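Local atomic coordinates of aminotransferase, class III (PDB entry 6IO1), a protein that probably transfers amino groups as a thermostable, (S)-enantioselective omega-transaminase that uses pyridoxal 5'-phosphate as its cofactor. Residues Gln141-His155 with Glu216-Gln230. Residues are numbered along the deposited sequence; the frame is centred on the assembly and turned at random.
With PMP (4'-deoxy-4'-aminopyridoxal-5'-phosphate), chain C.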
loop_
_atom_site.group_PDB
_atom_site.type_symbol
_atom_site.label_atom_id
_atom_site.label_comp_id
_atom_site.label_asym_id
_atom_site.label_seq_id
_atom_site.Cartn_x
_atom_site.Cartn_y
_atom_site.Cartn_z
ATOM N N GLN B 141 11.571 25.449 -7.674
ATOM C CA GLN B 141 12.410 24.684 -8.596
ATOM C C GLN B 141 11.592 23.534 -9.176
ATOM O O GLN B 141 11.829 22.362 -8.859
ATOM C CB GLN B 141 13.666 24.170 -7.890
ATOM C CG GLN B 141 14.597 25.274 -7.411
ATOM C CD GLN B 141 15.843 24.737 -6.734
ATOM O OE1 GLN B 141 16.555 23.902 -7.291
ATOM N NE2 GLN B 141 16.114 25.219 -5.526
ATOM N N PRO B 142 10.607 23.840 -10.029
ATOM C CA PRO B 142 9.740 22.775 -10.560
ATOM C C PRO B 142 10.451 21.789 -11.475
ATOM O O PRO B 142 9.911 20.703 -11.715
ATOM C CB PRO B 142 8.650 23.551 -11.313
ATOM C CG PRO B 142 9.283 24.848 -11.662
ATOM C CD PRO B 142 10.232 25.169 -10.546
ATOM N N GLU B 143 11.632 22.122 -11.996
ATOM C CA GLU B 143 12.357 21.219 -12.880
ATOM C C GLU B 143 13.208 20.207 -12.125
ATOM O O GLU B 143 13.808 19.330 -12.757
ATOM C CB GLU B 143 13.258 22.013 -13.834
ATOM C CG GLU B 143 12.560 23.129 -14.595
ATOM C CD GLU B 143 11.412 22.633 -15.449
ATOM O OE1 GLU B 143 11.618 21.674 -16.224
ATOM O OE2 GLU B 143 10.306 23.204 -15.352
ATOM N N ARG B 144 13.280 20.313 -10.798
ATOM C CA ARG B 144 14.079 19.409 -9.968
ATOM C C ARG B 144 13.226 18.196 -9.604
ATOM O O ARG B 144 12.626 18.116 -8.530
ATOM C CB ARG B 144 14.580 20.142 -8.731
ATOM C CG ARG B 144 15.788 19.513 -8.069
ATOM C CD ARG B 144 16.628 20.557 -7.353
ATOM N NE ARG B 144 17.924 20.023 -6.944
ATOM C CZ ARG B 144 18.892 20.750 -6.396
ATOM N NH1 ARG B 144 20.042 20.181 -6.064
ATOM N NH2 ARG B 144 18.715 22.047 -6.187
ATOM N N VAL B 145 13.167 17.234 -10.528
ATOM C CA VAL B 145 12.272 16.092 -10.358
ATOM C C VAL B 145 12.980 14.753 -10.551
ATOM O O VAL B 145 12.436 13.704 -10.187
ATOM C CB VAL B 145 11.074 16.197 -11.320
ATOM C CG1 VAL B 145 10.253 17.445 -11.023
ATOM C CG2 VAL B 145 11.551 16.195 -12.764
ATOM N N LYS B 146 14.182 14.767 -11.122
ATOM C CA LYS B 146 14.877 13.517 -11.415
ATOM C C LYS B 146 15.264 12.786 -10.134
ATOM O O LYS B 146 15.658 13.404 -9.146
ATOM C CB LYS B 146 16.121 13.782 -12.261
ATOM C CG LYS B 146 15.830 14.399 -13.617
ATOM C CD LYS B 146 17.100 14.552 -14.435
ATOM C CE LYS B 146 16.863 15.408 -15.668
ATOM N NZ LYS B 146 18.133 15.711 -16.383
ATOM N N ILE B 147 15.170 11.459 -10.156
ATOM C CA ILE B 147 15.489 10.634 -8.997
ATOM C C ILE B 147 16.651 9.720 -9.354
ATOM O O ILE B 147 16.585 8.981 -10.345
ATOM C CB ILE B 147 14.274 9.813 -8.527
ATOM C CG1 ILE B 147 13.124 10.742 -8.131
ATOM C CG2 ILE B 147 14.661 8.910 -7.364
ATOM C CD1 ILE B 147 13.319 11.424 -6.792
ATOM N N LEU B 148 17.707 9.769 -8.548
ATOM C CA LEU B 148 18.865 8.908 -8.738
ATOM C C LEU B 148 18.663 7.597 -7.990
ATOM O O LEU B 148 18.315 7.595 -6.805
ATOM C CB LEU B 148 20.143 9.598 -8.258
ATOM C CG LEU B 148 20.688 10.733 -9.127
ATOM C CD1 LEU B 148 21.799 11.475 -8.399
ATOM C CD2 LEU B 148 21.182 10.204 -10.465
ATOM N N SER B 149 18.890 6.486 -8.688
ATOM C CA SER B 149 18.797 5.155 -8.112
ATOM C C SER B 149 19.943 4.326 -8.674
ATOM O O SER B 149 20.756 4.814 -9.464
ATOM C CB SER B 149 17.434 4.513 -8.396
ATOM O OG SER B 149 17.258 3.335 -7.628
ATOM N N ARG B 150 20.025 3.069 -8.250
ATOM C CA ARG B 150 21.133 2.212 -8.636
ATOM C C ARG B 150 20.631 0.911 -9.246
ATOM O O ARG B 150 19.510 0.464 -8.988
ATOM C CB ARG B 150 22.043 1.906 -7.439
ATOM C CG ARG B 150 22.639 3.144 -6.791
ATOM C CD ARG B 150 23.308 2.811 -5.472
ATOM N NE ARG B 150 22.350 2.344 -4.475
ATOM C CZ ARG B 150 22.682 1.936 -3.255
ATOM N NH1 ARG B 150 23.950 1.962 -2.869
ATOM N NH2 ARG B 150 21.745 1.524 -2.413
ATOM N N ARG B 151 21.479 0.320 -10.082
ATOM C CA ARG B 151 21.256 -1.044 -10.535
ATOM C C ARG B 151 21.272 -1.977 -9.332
ATOM O O ARG B 151 22.009 -1.750 -8.371
ATOM C CB ARG B 151 22.334 -1.465 -11.536
ATOM C CG ARG B 151 22.308 -0.729 -12.866
ATOM C CD ARG B 151 23.484 -1.157 -13.733
ATOM N NE ARG B 151 23.418 -0.603 -15.082
ATOM C CZ ARG B 151 22.865 -1.224 -16.119
ATOM N NH1 ARG B 151 22.358 -2.441 -15.972
ATOM N NH2 ARG B 151 22.850 -0.643 -17.310
ATOM N N MET B 152 20.394 -2.978 -9.351
ATOM C CA MET B 152 20.205 -3.983 -8.304
ATOM C C MET B 152 19.446 -3.410 -7.111
ATOM O O MET B 152 19.267 -4.122 -6.118
ATOM C CB MET B 152 21.521 -4.612 -7.812
ATOM C CG MET B 152 22.389 -5.188 -8.926
ATOM S SD MET B 152 23.998 -5.776 -8.360
ATOM C CE MET B 152 23.545 -7.328 -7.593
ATOM N N ALA B 153 19.020 -2.152 -7.157
ATOM C CA ALA B 153 18.198 -1.593 -6.095
ATOM C C ALA B 153 16.768 -2.104 -6.207
ATOM O O ALA B 153 16.260 -2.334 -7.308
ATOM C CB ALA B 153 18.210 -0.067 -6.152
ATOM N N TYR B 154 16.122 -2.295 -5.058
ATOM C CA TYR B 154 14.719 -2.694 -5.004
ATOM C C TYR B 154 13.996 -1.800 -4.007
ATOM O O TYR B 154 14.293 -1.835 -2.809
ATOM C CB TYR B 154 14.562 -4.166 -4.624
ATOM C CG TYR B 154 13.124 -4.624 -4.696
ATOM C CD1 TYR B 154 12.559 -5.009 -5.904
ATOM C CD2 TYR B 154 12.325 -4.651 -3.561
ATOM C CE1 TYR B 154 11.241 -5.418 -5.977
ATOM C CE2 TYR B 154 11.009 -5.058 -3.626
ATOM C CZ TYR B 154 10.472 -5.442 -4.835
ATOM O OH TYR B 154 9.159 -5.850 -4.898
ATOM N N HIS B 155 13.053 -0.999 -4.501
ATOM C CA HIS B 155 12.312 -0.060 -3.668
ATOM C C HIS B 155 10.802 -0.262 -3.745
ATOM O O HIS B 155 10.050 0.577 -3.238
ATOM C CB HIS B 155 12.664 1.378 -4.064
ATOM C CG HIS B 155 14.128 1.680 -4.010
ATOM N ND1 HIS B 155 14.821 1.798 -2.824
ATOM C CD2 HIS B 155 15.033 1.886 -4.995
ATOM C CE1 HIS B 155 16.089 2.066 -3.082
ATOM N NE2 HIS B 155 16.243 2.125 -4.392
ATOM N N GLU B 216 23.451 15.161 -16.267
ATOM C CA GLU B 216 22.010 15.447 -16.046
ATOM C C GLU B 216 21.803 16.919 -15.670
ATOM O O GLU B 216 20.812 17.512 -16.137
ATOM C CB GLU B 216 21.461 14.529 -14.952
ATOM C CG GLU B 216 21.467 13.061 -15.340
ATOM C CD GLU B 216 20.645 12.728 -16.572
ATOM O OE1 GLU B 216 19.804 13.562 -16.964
ATOM O OE2 GLU B 216 20.847 11.637 -17.138
ATOM N N GLY B 217 22.731 17.488 -14.895
ATOM C CA GLY B 217 22.543 18.806 -14.335
ATOM C C GLY B 217 21.998 18.708 -12.929
ATOM O O GLY B 217 20.885 18.213 -12.725
ATOM N N SER B 218 22.782 19.163 -11.950
ATOM C CA SER B 218 22.397 19.010 -10.551
ATOM C C SER B 218 21.079 19.708 -10.245
ATOM O O SER B 218 20.324 19.252 -9.378
ATOM C CB SER B 218 23.503 19.543 -9.641
ATOM O OG SER B 218 23.518 20.959 -9.632
ATOM N N GLU B 219 20.783 20.807 -10.942
ATOM C CA GLU B 219 19.561 21.557 -10.674
ATOM C C GLU B 219 18.301 20.807 -11.083
ATOM O O GLU B 219 17.200 21.254 -10.741
ATOM C CB GLU B 219 19.607 22.914 -11.384
ATOM C CG GLU B 219 19.479 22.857 -12.902
ATOM C CD GLU B 219 20.769 22.451 -13.594
ATOM O OE1 GLU B 219 20.725 22.179 -14.812
ATOM O OE2 GLU B 219 21.821 22.402 -12.923
ATOM N N THR B 220 18.425 19.698 -11.810
ATOM C CA THR B 220 17.279 18.899 -12.221
ATOM C C THR B 220 17.086 17.643 -11.378
ATOM O O THR B 220 16.120 16.909 -11.605
ATOM C CB THR B 220 17.410 18.505 -13.696
ATOM O OG1 THR B 220 18.523 17.616 -13.859
ATOM C CG2 THR B 220 17.622 19.737 -14.562
ATOM N N ILE B 221 17.962 17.384 -10.411
ATOM C CA ILE B 221 17.935 16.150 -9.630
ATOM C C ILE B 221 17.361 16.461 -8.253
ATOM O O ILE B 221 17.980 17.169 -7.452
ATOM C CB ILE B 221 19.329 15.518 -9.526
ATOM C CG1 ILE B 221 19.887 15.232 -10.920
ATOM C CG2 ILE B 221 19.270 14.243 -8.701
ATOM C CD1 ILE B 221 21.279 14.644 -10.914
ATOM N N ALA B 222 16.171 15.923 -7.977
ATOM C CA ALA B 222 15.515 16.143 -6.695
ATOM C C ALA B 222 16.186 15.360 -5.572
ATOM O O ALA B 222 16.435 15.906 -4.491
ATOM C CB ALA B 222 14.036 15.770 -6.797
ATOM N N ALA B 223 16.492 14.083 -5.800
ATOM C CA ALA B 223 16.978 13.257 -4.702
ATOM C C ALA B 223 17.688 12.014 -5.225
ATOM O O ALA B 223 17.628 11.679 -6.411
ATOM C CB ALA B 223 15.832 12.854 -3.767
ATOM N N PHE B 224 18.368 11.341 -4.297
ATOM C CA PHE B 224 18.988 10.036 -4.491
ATOM C C PHE B 224 18.339 9.083 -3.498
ATOM O O PHE B 224 18.228 9.409 -2.312
ATOM C CB PHE B 224 20.512 10.126 -4.278
ATOM C CG PHE B 224 21.225 8.790 -4.191
ATOM C CD1 PHE B 224 21.171 8.016 -3.037
ATOM C CD2 PHE B 224 21.995 8.336 -5.250
ATOM C CE1 PHE B 224 21.835 6.805 -2.959
ATOM C CE2 PHE B 224 22.665 7.126 -5.175
ATOM C CZ PHE B 224 22.584 6.361 -4.028
ATOM N N ILE B 225 17.914 7.915 -3.972
ATOM C CA ILE B 225 17.264 6.920 -3.126
ATOM C C ILE B 225 18.087 5.639 -3.155
ATOM O O ILE B 225 18.526 5.199 -4.224
ATOM C CB ILE B 225 15.807 6.663 -3.558
ATOM C CG1 ILE B 225 15.131 5.682 -2.596
ATOM C CG2 ILE B 225 15.733 6.164 -4.998
ATOM C CD1 ILE B 225 13.624 5.664 -2.702
ATOM N N GLY B 226 18.327 5.068 -1.978
ATOM C CA GLY B 226 19.080 3.832 -1.892
ATOM C C GLY B 226 18.921 3.174 -0.542
ATOM O O GLY B 226 18.599 3.823 0.458
ATOM N N GLU B 227 19.154 1.866 -0.527
ATOM C CA GLU B 227 19.200 1.060 0.685
ATOM C C GLU B 227 20.616 1.063 1.253
ATOM O O GLU B 227 21.586 1.042 0.488
ATOM C CB GLU B 227 18.776 -0.377 0.398
ATOM C CG GLU B 227 17.480 -0.515 -0.389
ATOM C CD GLU B 227 17.446 -1.775 -1.238
ATOM O OE1 GLU B 227 17.168 -2.860 -0.687
ATOM O OE2 GLU B 227 17.698 -1.679 -2.459
ATOM N N PRO B 228 20.776 1.110 2.579
ATOM C CA PRO B 228 22.137 1.003 3.137
ATOM C C PRO B 228 22.825 -0.278 2.709
ATOM O O PRO B 228 23.986 -0.254 2.278
ATOM C CB PRO B 228 21.897 1.059 4.654
ATOM C CG PRO B 228 20.572 1.729 4.810
ATOM C CD PRO B 228 19.759 1.314 3.622
ATOM N N VAL B 229 22.128 -1.405 2.812
ATOM C CA VAL B 229 22.535 -2.662 2.199
ATOM C C VAL B 229 21.400 -3.101 1.286
ATOM O O VAL B 229 20.273 -3.313 1.752
ATOM C CB VAL B 229 22.845 -3.742 3.248
ATOM C CG1 VAL B 229 23.161 -5.065 2.568
ATOM C CG2 VAL B 229 23.994 -3.304 4.138
ATOM N N GLN B 230 21.689 -3.222 -0.007
ATOM C CA GLN B 230 20.671 -3.671 -0.948
ATOM C C GLN B 230 20.247 -5.086 -0.586
ATOM O O GLN B 230 21.090 -5.958 -0.372
ATOM C CB GLN B 230 21.209 -3.614 -2.379
ATOM C CG GLN B 230 21.414 -2.199 -2.902
ATOM C CD GLN B 230 22.214 -2.157 -4.190
ATOM O OE1 GLN B 230 23.342 -2.645 -4.252
ATOM N NE2 GLN B 230 21.632 -1.565 -5.227
HETATM N N1 PMP C . 11.728 -1.240 -0.136
HETATM C C2 PMP C . 12.555 -2.263 0.077
HETATM C C2A PMP C . 13.959 -1.979 0.516
HETATM C C3 PMP C . 12.121 -3.581 -0.106
HETATM O O3 PMP C . 12.990 -4.608 0.120
HETATM C C4 PMP C . 10.807 -3.829 -0.515
HETATM C C4A PMP C . 10.317 -5.241 -0.719
HETATM N N4A PMP C . 11.006 -6.206 0.145
HETATM C C5 PMP C . 9.953 -2.739 -0.733
HETATM C C6 PMP C . 10.466 -1.472 -0.529
HETATM C C5A PMP C . 8.535 -2.940 -1.175
HETATM O O4P PMP C . 7.651 -3.082 -0.020
HETATM P P PMP C . 6.086 -3.442 -0.193
HETATM O O1P PMP C . 5.513 -3.474 1.211
HETATM O O2P PMP C . 5.496 -2.339 -1.047
HETATM O O3P PMP C . 6.053 -4.796 -0.874
HETATM O O HOH W 1 16.197 23.803 -10.076
HETATM O O HOH W 2 19.048 0.642 -3.122
HETATM O O HOH W 3 19.413 2.824 -5.087
HETATM O O HOH W 4 24.410 0.337 -0.589
HETATM O O HOH W 5 18.024 -4.571 -3.483
#
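Strands 146-150 and 221-226 pair in parallel within the central seven-stranded, mostly parallel sheet of the fold-type I large domain of this class-III aminotransferase, between strands 181-184 and 256-260, and the loops after their C-terminal ends reach the cofactor pocket. Leu148 lies at the centre of the pairing, its N giving a nearly straight bond to Ala223 O and its O receiving Ile225 N. A beta bulge shifts the register between Lys146 and Ile147. On one face Leu148 CD1 meets Ile221 CG2 at 3.8 Å, while on the other Ile147 CG2 packs against Ile225 CG2. The extended chain of Lys146 runs alongside Thr220 and carries NZ to a salt bridge with Glu216 OE1 (2.8 Å), which accepts on its anti lone pair.

Before the strands, Arg144 points CG away from its N (chi1 -159°) and lays one face of its guanidinium against Glu219 CA and Ser218 O. Its NE reaches Ile221 O at 2.9 Å, in the guanidinium plane but above that of the carbonyl; NH2 holds Gln141 OE1, and NH1 bonds to Tyr253 O. Replacing Arg144 with a leucine would probably leave Ile221 O without its side-chain donor and Gln141 OE1 to the water that links it to Glu219 O.

At the far end, the Arg150 guanidinium sits between Phe224 CZ on one face and Gln230 NE2 on the other, with NH2 donating in plane to Glu227 O at 2.9 Å. Ile225 CG1 makes a CH-pi contact over the face of His155, whose ND1 bonds to Asp260, another pocket residue. Glu227 OE1 takes a bond from Gly231 N and lies 3.5 Å from PMP C2A, while OE2 receives Tyr154 N from above the carboxylate plane at 3.1 Å.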